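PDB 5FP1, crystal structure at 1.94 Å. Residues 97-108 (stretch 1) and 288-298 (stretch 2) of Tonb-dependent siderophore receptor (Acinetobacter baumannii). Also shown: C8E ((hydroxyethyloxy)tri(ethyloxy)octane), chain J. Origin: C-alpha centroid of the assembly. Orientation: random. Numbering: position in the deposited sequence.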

# COMPACT_ATOMS: atom_id res chain seq x y z
N TYR A 97 -6.61 -2.94 -3.01
CA TYR A 97 -7.91 -2.91 -3.65
C TYR A 97 -8.21 -1.51 -4.21
O TYR A 97 -7.79 -0.48 -3.67
N ILE A 98 -8.93 -1.50 -5.32
CA ILE A 98 -9.47 -0.28 -5.90
C ILE A 98 -10.99 -0.46 -5.96
O ILE A 98 -11.50 -1.37 -6.63
N ASP A 99 -11.71 0.37 -5.21
CA ASP A 99 -13.16 0.22 -5.04
C ASP A 99 -13.55 -1.23 -4.81
O ASP A 99 -14.49 -1.76 -5.42
N GLY A 100 -12.84 -1.88 -3.90
CA GLY A 100 -13.25 -3.24 -3.48
C GLY A 100 -12.85 -4.37 -4.38
O GLY A 100 -13.17 -5.53 -4.11
N ILE A 101 -12.10 -4.07 -5.44
CA ILE A 101 -11.60 -5.11 -6.33
C ILE A 101 -10.08 -5.14 -6.26
O ILE A 101 -9.44 -4.08 -6.32
N ARG A 102 -9.52 -6.33 -6.07
CA ARG A 102 -8.07 -6.47 -5.92
C ARG A 102 -7.35 -6.01 -7.19
O ARG A 102 -7.73 -6.38 -8.29
N ASN A 103 -6.31 -5.20 -7.02
CA ASN A 103 -5.51 -4.75 -8.14
C ASN A 103 -4.09 -4.64 -7.62
O ASN A 103 -3.56 -3.53 -7.43
N SER A 104 -3.50 -5.79 -7.33
CA SER A 104 -2.24 -5.86 -6.60
C SER A 104 -1.03 -6.22 -7.45
O SER A 104 -0.15 -6.93 -6.98
N THR A 105 -0.97 -5.71 -8.66
CA THR A 105 0.28 -5.68 -9.39
C THR A 105 1.13 -4.56 -8.84
O THR A 105 0.61 -3.55 -8.32
N SER A 106 2.44 -4.68 -9.00
CA SER A 106 3.29 -3.65 -8.44
C SER A 106 3.12 -2.31 -9.17
O SER A 106 3.25 -2.21 -10.40
N GLN A 107 2.85 -1.29 -8.37
CA GLN A 107 2.61 0.07 -8.86
C GLN A 107 2.99 1.05 -7.77
O GLN A 107 2.97 0.73 -6.56
N ASN A 108 3.31 2.28 -8.18
CA ASN A 108 3.40 3.42 -7.27
C ASN A 108 2.10 4.22 -7.45
O ASN A 108 1.97 4.99 -8.41
N ASN A 288 -23.64 -5.88 -10.13
CA ASN A 288 -22.58 -6.59 -10.81
C ASN A 288 -21.50 -5.60 -11.20
O ASN A 288 -21.78 -4.56 -11.80
N THR A 289 -20.27 -5.93 -10.85
CA THR A 289 -19.14 -5.09 -11.21
C THR A 289 -18.16 -5.94 -12.02
O THR A 289 -17.72 -7.01 -11.58
N ALA A 290 -17.85 -5.49 -13.22
CA ALA A 290 -16.85 -6.14 -14.06
C ALA A 290 -15.68 -5.17 -14.20
O ALA A 290 -15.90 -3.98 -14.49
N MET A 291 -14.45 -5.65 -13.96
CA MET A 291 -13.23 -4.79 -14.01
C MET A 291 -12.16 -5.48 -14.84
O MET A 291 -11.90 -6.66 -14.68
N TYR A 292 -11.57 -4.71 -15.73
CA TYR A 292 -10.54 -5.18 -16.62
C TYR A 292 -9.31 -4.32 -16.31
O TYR A 292 -9.40 -3.09 -16.32
N ALA A 293 -8.18 -4.93 -16.00
CA ALA A 293 -6.99 -4.15 -15.65
C ALA A 293 -5.80 -4.59 -16.46
O ALA A 293 -5.58 -5.78 -16.68
N LYS A 294 -5.00 -3.62 -16.89
CA LYS A 294 -3.76 -3.92 -17.58
C LYS A 294 -2.67 -3.16 -16.83
O LYS A 294 -2.84 -1.98 -16.51
N SER A 295 -1.59 -3.84 -16.48
CA SER A 295 -0.56 -3.22 -15.65
C SER A 295 0.82 -3.63 -16.15
O SER A 295 1.13 -4.83 -16.23
N LYS A 296 1.63 -2.63 -16.50
CA LYS A 296 2.99 -2.85 -16.96
C LYS A 296 4.00 -2.17 -16.05
O LYS A 296 3.74 -1.10 -15.52
N ASN A 297 5.15 -2.80 -15.89
CA ASN A 297 6.23 -2.27 -15.09
C ASN A 297 7.52 -2.66 -15.77
O ASN A 297 7.71 -3.83 -16.16
N ASP A 298 8.41 -1.70 -15.92
CA ASP A 298 9.66 -1.90 -16.65
C ASP A 298 10.70 -1.06 -15.94
O ASP A 298 10.58 0.16 -15.91

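No clear direct hydrogen bond joins the two stretches; the polar end of the contact is instead bridged by three waters, all of them bound to S106. Water 1 donates to S106 O (2.8 Å) and to K296 O (3.0 Å), tying the loop to the strand backbone. Water 3 donates to the same S106 O (2.7 Å) and to S295 OG (2.7 Å). Water 2 lies 2.8 Å from S106 OG and accepts from N297 ND2 at 2.9 Å. S106, whose t side chain leaves CA sideways, thus meets the strand both through these waters and by direct packing, with its CB 4.0 Å from N297 ND2.

The strand 288-298 alternates regularly. T289, M291, A293, S295 and N297 point toward stretch 1, whereas A290, K294 and K296 point away. M291, extended with all three chi angles in t, covers the most surface and forms the apolar centre. Its SD lies 3.4 Å from I101 CG2, and its CE reaches 3.5 Å from I98 CG2 and 3.6 Å from N103 OD1. I101 (m, t) also extends CD1 to T289 CG2 at 3.8 Å, whereas I98 (t, p) starts toward the strand but turns its end away. A type I' turn from I98 to I101, closed by I98 N to I101 O (2.8 Å) and I101 N to I98 O (3.0 Å), brings both isoleucines to the same methionine.

Farther along, N103 (chi1 t) places OD1 3.5 Å from A293 CB. T105, in p, sets OG1 2.9 Å from OG of S295, itself in t. Q107 approaches more loosely, with CG 4.0 Å from S295 OG.

The detergent C8E lies beside the outward-facing side chains of stretch 2, its C11 3.4 Å from Y292 CB and its C10 3.7 Å from K294 CB; its C6 sits at the edge of the Y292 ring.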

# COMPACT_ATOMS: atom_id res chain seq x y z
CB TYR A 97 -9.02 -3.33 -2.62
CG TYR A 97 -8.96 -4.78 -2.24
CD1 TYR A 97 -8.02 -5.25 -1.30
CD2 TYR A 97 -9.83 -5.70 -2.82
CE1 TYR A 97 -7.92 -6.61 -1.02
CE2 TYR A 97 -9.74 -7.05 -2.52
CZ TYR A 97 -8.79 -7.50 -1.61
OH TYR A 97 -8.70 -8.86 -1.34
CB ILE A 98 -8.86 0.01 -7.29
CG1 ILE A 98 -9.53 1.23 -7.93
CG2 ILE A 98 -9.02 -1.17 -8.23
CD1 ILE A 98 -8.85 2.52 -7.54
CB ASP A 99 -13.90 0.82 -6.25
CG ASP A 99 -13.58 2.28 -6.41
OD1 ASP A 99 -13.92 3.05 -5.49
OD2 ASP A 99 -12.91 2.66 -7.41
CB ILE A 101 -12.08 -4.85 -7.77
CG1 ILE A 101 -13.60 -5.03 -7.79
CG2 ILE A 101 -11.37 -5.77 -8.76
CD1 ILE A 101 -14.23 -5.04 -9.17
CB ARG A 102 -7.68 -7.93 -5.64
CG ARG A 102 -6.29 -8.05 -5.05
CD ARG A 102 -5.74 -9.46 -5.09
NE ARG A 102 -6.68 -10.39 -4.44
CZ ARG A 102 -6.57 -10.88 -3.20
NH1 ARG A 102 -5.53 -10.57 -2.42
NH2 ARG A 102 -7.50 -11.73 -2.75
CB ASN A 103 -6.03 -3.38 -8.61
CG ASN A 103 -5.43 -2.96 -9.94
OD1 ASN A 103 -5.46 -3.72 -10.91
ND2 ASN A 103 -4.89 -1.77 -9.99
CB SER A 104 -2.34 -6.85 -5.43
OG SER A 104 -3.08 -6.25 -4.38
CB THR A 105 0.00 -5.47 -10.90
OG1 THR A 105 -0.93 -4.40 -11.07
CG2 THR A 105 -0.63 -6.75 -11.49
CB SER A 106 4.74 -4.06 -8.45
OG SER A 106 5.53 -3.10 -7.77
CB GLN A 107 1.11 0.28 -9.13
CG GLN A 107 0.47 -0.72 -10.06
CD GLN A 107 -1.06 -0.70 -9.99
OE1 GLN A 107 -1.73 -1.76 -9.95
NE2 GLN A 107 -1.61 0.47 -10.05
CB ASN A 108 4.62 4.27 -7.62
CG ASN A 108 5.92 3.47 -7.57
OD1 ASN A 108 6.13 2.68 -6.68
ND2 ASN A 108 6.80 3.71 -8.52
CB ASN A 288 -23.04 -7.34 -12.08
CG ASN A 288 -21.95 -8.22 -12.67
OD1 ASN A 288 -21.24 -7.84 -13.62
ND2 ASN A 288 -21.74 -9.35 -12.06
CB THR A 289 -18.47 -4.49 -9.97
OG1 THR A 289 -19.44 -3.89 -9.11
CG2 THR A 289 -17.41 -3.43 -10.37
CB ALA A 290 -17.47 -6.47 -15.43
CB MET A 291 -12.66 -4.44 -12.62
CG MET A 291 -11.15 -3.99 -12.63
SD MET A 291 -10.83 -3.22 -11.02
CE MET A 291 -9.07 -3.36 -10.98
CB TYR A 292 -10.98 -4.95 -18.08
CG TYR A 292 -12.29 -5.64 -18.49
CD1 TYR A 292 -13.54 -5.06 -18.20
CD2 TYR A 292 -12.28 -6.85 -19.17
CE1 TYR A 292 -14.72 -5.69 -18.56
CE2 TYR A 292 -13.46 -7.49 -19.54
CZ TYR A 292 -14.67 -6.89 -19.23
OH TYR A 292 -15.83 -7.52 -19.59
CB ALA A 293 -6.68 -4.25 -14.16
CB LYS A 294 -3.82 -3.47 -19.04
CG LYS A 294 -2.47 -3.55 -19.75
CD LYS A 294 -2.55 -4.34 -21.03
CE LYS A 294 -1.19 -4.53 -21.67
NZ LYS A 294 -1.05 -5.95 -22.07
CB SER A 295 -0.75 -3.65 -14.18
OG SER A 295 0.17 -2.96 -13.33
CB LYS A 296 3.16 -2.32 -18.39
CG LYS A 296 2.17 -2.96 -19.34
CD LYS A 296 2.26 -2.44 -20.77
CE LYS A 296 3.56 -2.85 -21.41
NZ LYS A 296 3.43 -2.97 -22.89
CB ASN A 297 6.12 -2.88 -13.66
CG ASN A 297 6.95 -2.16 -12.62
OD1 ASN A 297 7.44 -1.02 -12.79
ND2 ASN A 297 7.08 -2.83 -11.46
CB ASP A 298 9.47 -1.45 -18.11
CG ASP A 298 10.66 -1.74 -19.00
OD1 ASP A 298 11.62 -2.40 -18.57
OD2 ASP A 298 10.64 -1.30 -20.15
C1 C8E J . -6.49 -13.28 -18.79
C2 C8E J . -7.32 -12.27 -18.05
C3 C8E J . -7.68 -11.08 -18.94
C4 C8E J . -9.02 -11.31 -19.65
C5 C8E J . -9.36 -10.18 -20.61
C6 C8E J . -9.38 -8.84 -19.89
C7 C8E J . -8.00 -8.18 -19.89
C8 C8E J . -8.11 -6.67 -19.67
O9 C8E J . -7.25 -6.02 -20.60
C10 C8E J . -7.05 -4.62 -20.34
C11 C8E J . -8.34 -3.89 -19.95
O12 C8E J . -8.15 -2.47 -19.98
O HOH W 1 2.89 -0.57 -12.68
O HOH W 2 7.30 -1.29 -9.01
O HOH W 3 2.67 -3.71 -12.62